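Local atomic coordinates of MrsD protein (Bacillus sp., PDB entry 1P3Y), a protein that catalyses the FAD-dependent oxidative decarboxylation of the C-terminal cysteine of the lantibiotic mersacidin to an aminoenethiol. Residues K71-G79 with L106-H114; K9-S20 with W81-T91. All blocks are in the same frame, centred on the assembly; numbering follows the deposited sequence.

The two contacts lie with their centres about 12 Å apart and meet chiefly through Tyr85. Its OH is 2.7 Å from Val107 O, a hydrogen bond joining strand 84-90 of interaction 2 to helix 106-113 of interaction 1. A weaker link runs from His114 NE2 to Ala82 O. Tyr85 also comes near the active site: its side chain lies about 8 Å from that of His75. The contacts serve different FAD molecules. Interaction 1 brings His75 and Thr109 to a flavin whose phosphate is bound by a second subunit, whereas interaction 2 supplies the phosphate-binding loops for another FAD. Each flavin site of the dodecamer is thus completed across a subunit interface.

Interaction 1 of 2, residues K71-G79 with L106-H114; sequences KRHSHVEIG and LVATTVLAH. With FAD (flavin-adenine dinucleotide), chain B.
His75 and Thr110 mark one close approach of the two backbones and Gly79 and His114 another, as helices 75-79 and 106-113 cross at -65° with their axes 8.2 Å apart. Gly79 has no side chain, which suits the place where its CA lies 4.1 Å from His114 CA. The active-site His75 is a knob set among Leu106, Thr109, Thr110 and Ala113. With chi1 at 56°, its CG stands between the backbone N and carbonyl carbon, and the ring rises toward the flavin: NE2 comes 3.4 Å from N10 of FAD. Val76 CG1 lies over one ring face and FAD C1' over the opposite one, while the methyls of Thr109 and Ala113 approach obliquely. Thr109 divides its work, giving CG2 to the histidine and using OG1 to accept a 2.7 Å bond from FAD O3'. Ile78 crosses Thr110 at about a right angle and packs its CD1 4.1 Å from Leu106 CG. Thr110 OG1 is satisfied by donating to Leu106 O within its own helix. Met128 of a second subunit packs on His75 and Ala113; Ile78 and Leu106 also rest on Val41 of strand 37-42, while Thr110 touches Tyr85 of strand 84-90.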
# COMPACT_ATOMS: atom_id res chain seq x y z
N LYS A 71 -18.81 -4.90 2.55
CA LYS A 71 -19.96 -5.10 3.42
C LYS A 71 -20.15 -6.59 3.61
O LYS A 71 -20.29 -7.33 2.63
CB LYS A 71 -21.22 -4.48 2.81
CG LYS A 71 -22.45 -4.51 3.73
CD LYS A 71 -23.63 -3.85 3.04
CE LYS A 71 -24.95 -4.16 3.71
NZ LYS A 71 -26.11 -3.54 2.97
N ARG A 72 -20.15 -7.02 4.87
CA ARG A 72 -20.35 -8.43 5.19
C ARG A 72 -21.73 -8.88 4.71
O ARG A 72 -22.72 -8.16 4.90
CB ARG A 72 -20.24 -8.68 6.70
CG ARG A 72 -18.87 -8.37 7.31
CD ARG A 72 -17.72 -9.05 6.56
NE ARG A 72 -17.16 -8.19 5.52
CZ ARG A 72 -16.39 -7.13 5.75
NH1 ARG A 72 -16.05 -6.79 6.99
NH2 ARG A 72 -15.94 -6.40 4.73
N HIS A 73 -21.78 -10.05 4.09
CA HIS A 73 -23.04 -10.60 3.62
C HIS A 73 -23.92 -10.93 4.83
O HIS A 73 -23.40 -11.15 5.93
CB HIS A 73 -22.77 -11.82 2.76
CG HIS A 73 -22.37 -11.47 1.35
ND1 HIS A 73 -21.14 -11.82 0.82
CD2 HIS A 73 -23.05 -10.85 0.36
CE1 HIS A 73 -21.09 -11.43 -0.44
NE2 HIS A 73 -22.23 -10.84 -0.75
N SER A 74 -25.25 -10.95 4.65
CA SER A 74 -26.15 -11.25 5.77
C SER A 74 -26.43 -12.74 5.97
O SER A 74 -26.90 -13.43 5.06
CB SER A 74 -27.47 -10.50 5.62
OG SER A 74 -28.28 -10.65 6.79
N HIS A 75 -26.14 -13.21 7.19
CA HIS A 75 -26.36 -14.61 7.56
C HIS A 75 -27.86 -14.91 7.64
O HIS A 75 -28.31 -15.99 7.26
CB HIS A 75 -25.69 -14.91 8.91
CG HIS A 75 -26.13 -14.00 10.01
ND1 HIS A 75 -26.59 -14.47 11.23
CD2 HIS A 75 -26.23 -12.65 10.07
CE1 HIS A 75 -26.95 -13.44 11.98
NE2 HIS A 75 -26.75 -12.33 11.30
N VAL A 76 -28.63 -13.94 8.14
CA VAL A 76 -30.08 -14.11 8.24
C VAL A 76 -30.70 -14.10 6.84
O VAL A 76 -31.66 -14.83 6.58
CB VAL A 76 -30.74 -13.00 9.11
CG1 VAL A 76 -29.99 -12.85 10.43
CG2 VAL A 76 -30.76 -11.68 8.34
N GLU A 77 -30.15 -13.28 5.96
CA GLU A 77 -30.65 -13.19 4.60
C GLU A 77 -30.32 -14.46 3.84
O GLU A 77 -31.20 -15.03 3.19
CB GLU A 77 -30.04 -12.00 3.85
CG GLU A 77 -30.47 -10.65 4.39
CD GLU A 77 -31.96 -10.39 4.25
OE1 GLU A 77 -32.78 -11.14 4.85
OE2 GLU A 77 -32.32 -9.44 3.52
N ILE A 78 -29.08 -14.92 3.91
CA ILE A 78 -28.74 -16.13 3.18
C ILE A 78 -29.32 -17.34 3.89
O ILE A 78 -29.71 -18.31 3.25
CB ILE A 78 -27.20 -16.29 2.96
CG1 ILE A 78 -26.51 -16.66 4.27
CG2 ILE A 78 -26.61 -15.00 2.38
CD1 ILE A 78 -25.05 -16.93 4.08
N GLY A 79 -29.39 -17.27 5.22
CA GLY A 79 -29.95 -18.36 5.99
C GLY A 79 -31.43 -18.54 5.65
O GLY A 79 -31.90 -19.66 5.51
N LEU A 106 -18.91 -16.79 8.49
CA LEU A 106 -20.24 -16.79 7.94
C LEU A 106 -20.84 -18.19 7.83
O LEU A 106 -22.03 -18.39 8.11
CB LEU A 106 -20.23 -16.03 6.61
CG LEU A 106 -21.56 -15.69 5.90
CD1 LEU A 106 -22.47 -14.86 6.78
CD2 LEU A 106 -21.24 -14.96 4.62
N VAL A 107 -20.02 -19.18 7.45
CA VAL A 107 -20.51 -20.56 7.30
C VAL A 107 -21.15 -21.08 8.60
O VAL A 107 -22.27 -21.61 8.58
CB VAL A 107 -19.36 -21.51 6.86
CG1 VAL A 107 -19.80 -22.98 6.98
CG2 VAL A 107 -18.97 -21.19 5.40
N ALA A 108 -20.46 -20.91 9.71
CA ALA A 108 -20.96 -21.34 11.00
C ALA A 108 -22.14 -20.49 11.49
O ALA A 108 -23.05 -20.98 12.16
CB ALA A 108 -19.82 -21.31 12.04
N THR A 109 -22.11 -19.21 11.17
CA THR A 109 -23.17 -18.30 11.59
C THR A 109 -24.47 -18.65 10.86
O THR A 109 -25.56 -18.66 11.44
CB THR A 109 -22.78 -16.82 11.27
OG1 THR A 109 -21.57 -16.48 11.96
CG2 THR A 109 -23.89 -15.86 11.73
N THR A 110 -24.34 -18.93 9.57
CA THR A 110 -25.50 -19.26 8.77
C THR A 110 -26.22 -20.48 9.34
O THR A 110 -27.44 -20.55 9.27
CB THR A 110 -25.08 -19.50 7.32
OG1 THR A 110 -24.47 -18.30 6.82
CG2 THR A 110 -26.28 -19.88 6.46
N VAL A 111 -25.47 -21.42 9.90
CA VAL A 111 -26.10 -22.61 10.48
C VAL A 111 -27.12 -22.16 11.53
O VAL A 111 -28.24 -22.65 11.56
CB VAL A 111 -25.06 -23.56 11.12
CG1 VAL A 111 -25.77 -24.65 11.95
CG2 VAL A 111 -24.22 -24.22 10.03
N LEU A 112 -26.74 -21.21 12.38
CA LEU A 112 -27.65 -20.73 13.40
C LEU A 112 -28.78 -19.90 12.83
O LEU A 112 -29.87 -19.87 13.39
CB LEU A 112 -26.93 -19.87 14.45
CG LEU A 112 -25.94 -20.55 15.40
CD1 LEU A 112 -25.29 -19.48 16.24
CD2 LEU A 112 -26.62 -21.56 16.27
N ALA A 113 -28.54 -19.23 11.71
CA ALA A 113 -29.56 -18.37 11.13
C ALA A 113 -30.50 -19.04 10.13
O ALA A 113 -31.48 -18.43 9.71
CB ALA A 113 -28.91 -17.15 10.49
N HIS A 114 -30.21 -20.28 9.76
CA HIS A 114 -31.06 -21.03 8.83
C HIS A 114 -32.23 -21.64 9.64
O HIS A 114 -32.02 -22.29 10.67
CB HIS A 114 -30.25 -22.15 8.17
CG HIS A 114 -30.97 -22.86 7.07
ND1 HIS A 114 -31.08 -24.24 7.03
CD2 HIS A 114 -31.53 -22.41 5.93
CE1 HIS A 114 -31.68 -24.60 5.91
NE2 HIS A 114 -31.96 -23.50 5.22
PA FAD B . -16.16 -11.13 15.88
O1A FAD B . -16.52 -9.75 15.35
O2A FAD B . -14.88 -11.27 16.69
O5B FAD B . -16.07 -12.24 14.68
C5B FAD B . -16.64 -12.05 13.35
C4B FAD B . -15.60 -11.56 12.34
O4B FAD B . -14.49 -10.98 13.03
C3B FAD B . -14.99 -12.67 11.47
O3B FAD B . -15.35 -12.33 10.13
C2B FAD B . -13.53 -12.60 11.78
O2B FAD B . -12.58 -12.94 10.81
C1B FAD B . -13.33 -11.17 12.28
N9A FAD B . -12.19 -10.85 13.20
C8A FAD B . -11.97 -11.20 14.61
N7A FAD B . -10.84 -10.75 15.10
C5A FAD B . -10.23 -10.04 14.02
C6A FAD B . -8.98 -9.31 13.86
N6A FAD B . -8.10 -9.15 14.86
N1A FAD B . -8.69 -8.75 12.58
C2A FAD B . -9.54 -8.88 11.52
N3A FAD B . -10.79 -9.56 11.58
C4A FAD B . -11.01 -10.12 12.93
N1 FAD B . -25.02 -12.41 15.35
C2 FAD B . -25.78 -12.51 16.51
O2 FAD B . -25.65 -13.51 17.27
N3 FAD B . -26.68 -11.49 16.83
C4 FAD B . -26.91 -10.30 16.04
O4 FAD B . -27.78 -9.42 16.43
C4X FAD B . -26.13 -10.22 14.90
N5 FAD B . -26.30 -9.04 14.09
C5X FAD B . -25.48 -8.91 12.92
C6 FAD B . -25.61 -7.76 12.08
C7 FAD B . -24.82 -7.56 10.88
C7M FAD B . -25.03 -6.26 10.05
C8 FAD B . -23.83 -8.60 10.52
C8M FAD B . -22.93 -8.52 9.30
C9 FAD B . -23.67 -9.75 11.30
C9A FAD B . -24.47 -9.96 12.51
N10 FAD B . -24.40 -11.15 13.43
C10 FAD B . -25.19 -11.27 14.58
C1' FAD B . -23.45 -12.17 13.09
C2' FAD B . -22.17 -12.19 13.83
O2' FAD B . -21.47 -10.89 13.56
C3' FAD B . -21.29 -13.29 13.35
O3' FAD B . -21.68 -14.57 13.88
C4' FAD B . -19.78 -13.10 13.69
O4' FAD B . -19.05 -14.22 13.09
C5' FAD B . -19.45 -13.07 15.16
O5' FAD B . -19.58 -11.74 15.68
P FAD B . -18.89 -11.30 17.03
O1P FAD B . -19.24 -9.89 17.23
O2P FAD B . -19.30 -12.26 18.12
O3P FAD B . -17.32 -11.63 16.81

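Interaction 2 of 2, residues K9-S20 with W81-T91; sequences KKLLIGICGSIS and WADIYCIIPAT. With FAD (flavin-adenine dinucleotide), chain C.
Over one face of the Trp81 indole lies the aliphatic chain of Lys10, its CB 3.8 Å from the centroid of the six-membered ring in a CH-pi contact, while Leu11 O sits at the ring edge in its plane. The lysine suits this site because its extended chain offers methylenes to the ring. At the edge of the Tyr85 ring lies Leu12 O; the leucine side chain runs alongside the tyrosine, both having CG anti to the backbone N (chi1 177° and -179°), with Leu12 CD2 3.6 Å from Tyr85 CD1. Asp83 OD2 accepts from Lys10 N at 2.6 Å on its anti side, and Lys10 O takes two donors, Asp83 N and Ile84 N. The parallel ladder continues through Leu12 N to Ile84 O, Cys86 N to Leu12 O and Gly14 N to Cys86 O. Beyond it, the chain turns at Ile88 and the cis Pro89, whose O accepts from Cys16 N at 3.1 Å. Past the turn both chains reach the FAD phosphate: Gly17 N donates to O1P (2.7 Å), and Thr91, N-cap of helix 92-99, donates from OG1 to O2P (2.7 Å) while accepting from Ile94 N. Glycine, lacking a side chain, lets its N-H approach the phosphate closely. Adjacent parallel strands 10-15 and 84-90, in a sheet ordered 3-2-1-4-5-6 and opening on a bound phosphate, are characteristic of the Rossmann-like fold of HFCD flavoproteins.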
# COMPACT_ATOMS: atom_id res chain seq x y z
N LYS A 9 -36.64 -25.86 -5.03
CA LYS A 9 -36.06 -25.46 -3.75
C LYS A 9 -34.73 -24.72 -3.95
O LYS A 9 -34.00 -24.95 -4.93
CB LYS A 9 -35.85 -26.70 -2.88
CG LYS A 9 -37.11 -27.44 -2.53
CD LYS A 9 -38.02 -26.59 -1.66
CE LYS A 9 -39.37 -27.24 -1.40
NZ LYS A 9 -40.11 -26.45 -0.38
N LYS A 10 -34.43 -23.82 -3.02
CA LYS A 10 -33.19 -23.04 -3.06
C LYS A 10 -32.12 -23.74 -2.21
O LYS A 10 -32.32 -24.00 -1.02
CB LYS A 10 -33.45 -21.62 -2.53
CG LYS A 10 -34.44 -20.85 -3.38
CD LYS A 10 -34.81 -19.50 -2.80
CE LYS A 10 -35.66 -18.72 -3.79
NZ LYS A 10 -35.97 -17.33 -3.33
N LEU A 11 -31.00 -24.06 -2.84
CA LEU A 11 -29.90 -24.75 -2.16
C LEU A 11 -28.68 -23.87 -1.90
O LEU A 11 -28.15 -23.21 -2.82
CB LEU A 11 -29.46 -25.96 -2.97
CG LEU A 11 -28.22 -26.67 -2.42
CD1 LEU A 11 -28.55 -27.25 -1.04
CD2 LEU A 11 -27.79 -27.78 -3.40
N LEU A 12 -28.24 -23.86 -0.65
CA LEU A 12 -27.06 -23.11 -0.26
C LEU A 12 -25.99 -24.12 0.14
O LEU A 12 -26.21 -24.98 0.99
CB LEU A 12 -27.36 -22.19 0.94
CG LEU A 12 -26.15 -21.41 1.47
CD1 LEU A 12 -25.59 -20.54 0.35
CD2 LEU A 12 -26.54 -20.56 2.69
N ILE A 13 -24.84 -24.01 -0.50
CA ILE A 13 -23.73 -24.88 -0.19
C ILE A 13 -22.59 -24.10 0.48
O ILE A 13 -22.06 -23.13 -0.09
CB ILE A 13 -23.24 -25.56 -1.46
CG1 ILE A 13 -24.30 -26.57 -1.90
CG2 ILE A 13 -21.89 -26.23 -1.23
CD1 ILE A 13 -24.21 -26.93 -3.37
N GLY A 14 -22.24 -24.52 1.69
CA GLY A 14 -21.16 -23.89 2.42
C GLY A 14 -19.89 -24.68 2.19
O GLY A 14 -19.85 -25.86 2.48
N ILE A 15 -18.86 -24.04 1.66
CA ILE A 15 -17.60 -24.73 1.40
C ILE A 15 -16.54 -24.38 2.46
O ILE A 15 -16.30 -23.20 2.72
CB ILE A 15 -17.06 -24.35 0.01
CG1 ILE A 15 -18.12 -24.61 -1.06
CG2 ILE A 15 -15.81 -25.13 -0.28
CD1 ILE A 15 -17.69 -24.18 -2.43
N CYS A 16 -15.90 -25.39 3.05
CA CYS A 16 -14.87 -25.15 4.06
C CYS A 16 -13.49 -25.52 3.55
O CYS A 16 -13.35 -26.04 2.45
CB CYS A 16 -15.15 -25.94 5.34
SG CYS A 16 -16.69 -25.47 6.19
N GLY A 17 -12.48 -25.26 4.38
CA GLY A 17 -11.10 -25.51 3.98
C GLY A 17 -10.66 -26.96 3.83
O GLY A 17 -10.34 -27.61 4.81
N SER A 18 -10.63 -27.45 2.60
CA SER A 18 -10.19 -28.82 2.34
C SER A 18 -9.68 -28.93 0.90
O SER A 18 -10.18 -28.23 0.02
CB SER A 18 -11.36 -29.78 2.53
OG SER A 18 -11.10 -30.99 1.84
N ILE A 19 -8.69 -29.79 0.66
CA ILE A 19 -8.20 -29.97 -0.70
C ILE A 19 -9.36 -30.41 -1.62
O ILE A 19 -9.42 -30.03 -2.80
CB ILE A 19 -7.08 -31.06 -0.77
CG1 ILE A 19 -5.76 -30.47 -0.28
CG2 ILE A 19 -6.91 -31.56 -2.20
CD1 ILE A 19 -5.10 -29.51 -1.28
N SER A 20 -10.29 -31.19 -1.08
CA SER A 20 -11.42 -31.67 -1.88
C SER A 20 -12.35 -30.55 -2.36
O SER A 20 -13.21 -30.78 -3.21
CB SER A 20 -12.23 -32.71 -1.09
OG SER A 20 -13.01 -32.11 -0.07
N TRP A 81 -32.97 -17.19 2.87
CA TRP A 81 -33.05 -17.36 1.42
C TRP A 81 -33.08 -18.82 1.02
O TRP A 81 -33.85 -19.23 0.14
CB TRP A 81 -31.83 -16.72 0.72
CG TRP A 81 -31.76 -17.04 -0.76
CD1 TRP A 81 -32.41 -16.38 -1.76
CD2 TRP A 81 -31.09 -18.15 -1.39
NE1 TRP A 81 -32.20 -17.01 -2.97
CE2 TRP A 81 -31.39 -18.10 -2.76
CE3 TRP A 81 -30.26 -19.18 -0.91
CZ2 TRP A 81 -30.90 -19.05 -3.68
CZ3 TRP A 81 -29.77 -20.13 -1.82
CH2 TRP A 81 -30.09 -20.05 -3.19
N ALA A 82 -32.20 -19.60 1.65
CA ALA A 82 -32.07 -21.01 1.34
C ALA A 82 -33.13 -21.88 2.01
O ALA A 82 -33.55 -21.61 3.14
CB ALA A 82 -30.67 -21.49 1.73
N ASP A 83 -33.57 -22.91 1.28
CA ASP A 83 -34.56 -23.86 1.78
C ASP A 83 -33.75 -24.99 2.38
O ASP A 83 -34.13 -25.60 3.39
CB ASP A 83 -35.43 -24.42 0.65
CG ASP A 83 -36.30 -23.37 0.01
OD1 ASP A 83 -36.97 -22.62 0.76
OD2 ASP A 83 -36.31 -23.29 -1.24
N ILE A 84 -32.62 -25.29 1.75
CA ILE A 84 -31.74 -26.33 2.22
C ILE A 84 -30.31 -25.80 2.32
O ILE A 84 -29.80 -25.16 1.39
CB ILE A 84 -31.75 -27.54 1.26
CG1 ILE A 84 -33.17 -28.14 1.21
CG2 ILE A 84 -30.73 -28.59 1.72
CD1 ILE A 84 -33.39 -29.08 0.04
N TYR A 85 -29.68 -26.04 3.47
CA TYR A 85 -28.31 -25.61 3.70
C TYR A 85 -27.45 -26.84 3.93
O TYR A 85 -27.60 -27.58 4.91
CB TYR A 85 -28.23 -24.67 4.91
CG TYR A 85 -26.83 -24.15 5.22
CD1 TYR A 85 -25.94 -23.79 4.21
CD2 TYR A 85 -26.44 -23.93 6.55
CE1 TYR A 85 -24.70 -23.21 4.51
CE2 TYR A 85 -25.21 -23.35 6.87
CZ TYR A 85 -24.34 -23.00 5.84
OH TYR A 85 -23.12 -22.42 6.17
N CYS A 86 -26.54 -27.05 3.00
CA CYS A 86 -25.67 -28.19 3.07
C CYS A 86 -24.21 -27.73 3.04
O CYS A 86 -23.79 -26.97 2.17
CB CYS A 86 -26.01 -29.11 1.88
SG CYS A 86 -24.81 -30.37 1.56
N ILE A 87 -23.44 -28.17 4.03
CA ILE A 87 -22.03 -27.82 4.10
C ILE A 87 -21.16 -28.97 3.60
O ILE A 87 -21.06 -30.02 4.24
CB ILE A 87 -21.63 -27.46 5.55
CG1 ILE A 87 -22.42 -26.21 5.99
CG2 ILE A 87 -20.09 -27.24 5.63
CD1 ILE A 87 -22.18 -25.80 7.45
N ILE A 88 -20.56 -28.78 2.44
CA ILE A 88 -19.68 -29.77 1.84
C ILE A 88 -18.52 -29.08 1.08
O ILE A 88 -18.73 -28.32 0.14
CB ILE A 88 -20.47 -30.70 0.86
CG1 ILE A 88 -19.50 -31.67 0.17
CG2 ILE A 88 -21.25 -29.87 -0.19
CD1 ILE A 88 -20.19 -32.75 -0.65
N PRO A 89 -17.29 -29.35 1.48
CA PRO A 89 -16.94 -30.24 2.59
C PRO A 89 -16.94 -29.48 3.91
O PRO A 89 -16.74 -28.26 3.93
CB PRO A 89 -15.55 -30.73 2.22
CG PRO A 89 -14.96 -29.53 1.54
CD PRO A 89 -16.10 -29.04 0.67
N ALA A 90 -17.15 -30.22 4.99
CA ALA A 90 -17.17 -29.69 6.35
C ALA A 90 -15.87 -30.07 7.04
O ALA A 90 -15.45 -31.21 6.94
CB ALA A 90 -18.34 -30.29 7.09
N THR A 91 -15.23 -29.12 7.72
CA THR A 91 -13.98 -29.36 8.43
C THR A 91 -14.24 -29.77 9.89
O THR A 91 -15.34 -29.58 10.43
CB THR A 91 -13.11 -28.09 8.51
OG1 THR A 91 -13.93 -27.01 8.97
CG2 THR A 91 -12.50 -27.73 7.15
PA FAD C . -11.66 -20.74 8.44
O1A FAD C . -11.14 -20.75 7.00
O2A FAD C . -12.69 -19.70 8.82
O5B FAD C . -10.42 -20.60 9.51
C5B FAD C . -9.02 -20.84 9.18
C4B FAD C . -8.28 -19.55 8.87
O4B FAD C . -9.20 -18.53 8.51
C3B FAD C . -7.47 -18.97 10.04
O3B FAD C . -6.11 -18.99 9.61
C2B FAD C . -8.07 -17.62 10.25
O2B FAD C . -7.29 -16.56 10.73
C1B FAD C . -8.68 -17.28 8.89
N9A FAD C . -9.83 -16.32 8.81
C8A FAD C . -11.23 -16.45 9.23
N7A FAD C . -11.97 -15.39 9.00
C5A FAD C . -11.07 -14.46 8.39
C6A FAD C . -11.20 -13.10 7.89
N6A FAD C . -12.37 -12.43 7.92
N1A FAD C . -10.05 -12.45 7.36
C2A FAD C . -8.83 -13.09 7.31
N3A FAD C . -8.61 -14.42 7.75
C4A FAD C . -9.84 -15.00 8.29
N1 FAD C . -9.31 -29.39 8.08
C2 FAD C . -10.29 -30.38 8.07
O2 FAD C . -10.99 -30.58 9.10
N3 FAD C . -10.48 -31.14 6.91
C4 FAD C . -9.74 -30.99 5.68
O4 FAD C . -10.00 -31.76 4.67
C4X FAD C . -8.78 -29.99 5.71
N5 FAD C . -8.03 -29.79 4.50
C5X FAD C . -7.05 -28.74 4.49
C6 FAD C . -6.28 -28.49 3.32
C7 FAD C . -5.27 -27.44 3.23
C7M FAD C . -4.50 -27.26 1.89
C8 FAD C . -5.04 -26.60 4.42
C8M FAD C . -4.04 -25.47 4.48
C9 FAD C . -5.78 -26.80 5.60
C9A FAD C . -6.78 -27.85 5.69
N10 FAD C . -7.62 -28.18 6.90
C10 FAD C . -8.58 -29.20 6.90
C1' FAD C . -7.41 -27.38 8.07
C2' FAD C . -8.39 -26.29 8.34
O2' FAD C . -8.35 -25.34 7.18
C3' FAD C . -8.03 -25.53 9.56
O3' FAD C . -8.39 -26.24 10.77
C4' FAD C . -8.67 -24.12 9.66
O4' FAD C . -8.16 -23.48 10.88
C5' FAD C . -10.17 -24.10 9.73
O5' FAD C . -10.74 -24.10 8.41
P FAD C . -12.23 -23.64 8.14
O1P FAD C . -12.44 -23.78 6.69
O2P FAD C . -13.15 -24.42 9.04
O3P FAD C . -12.30 -22.14 8.74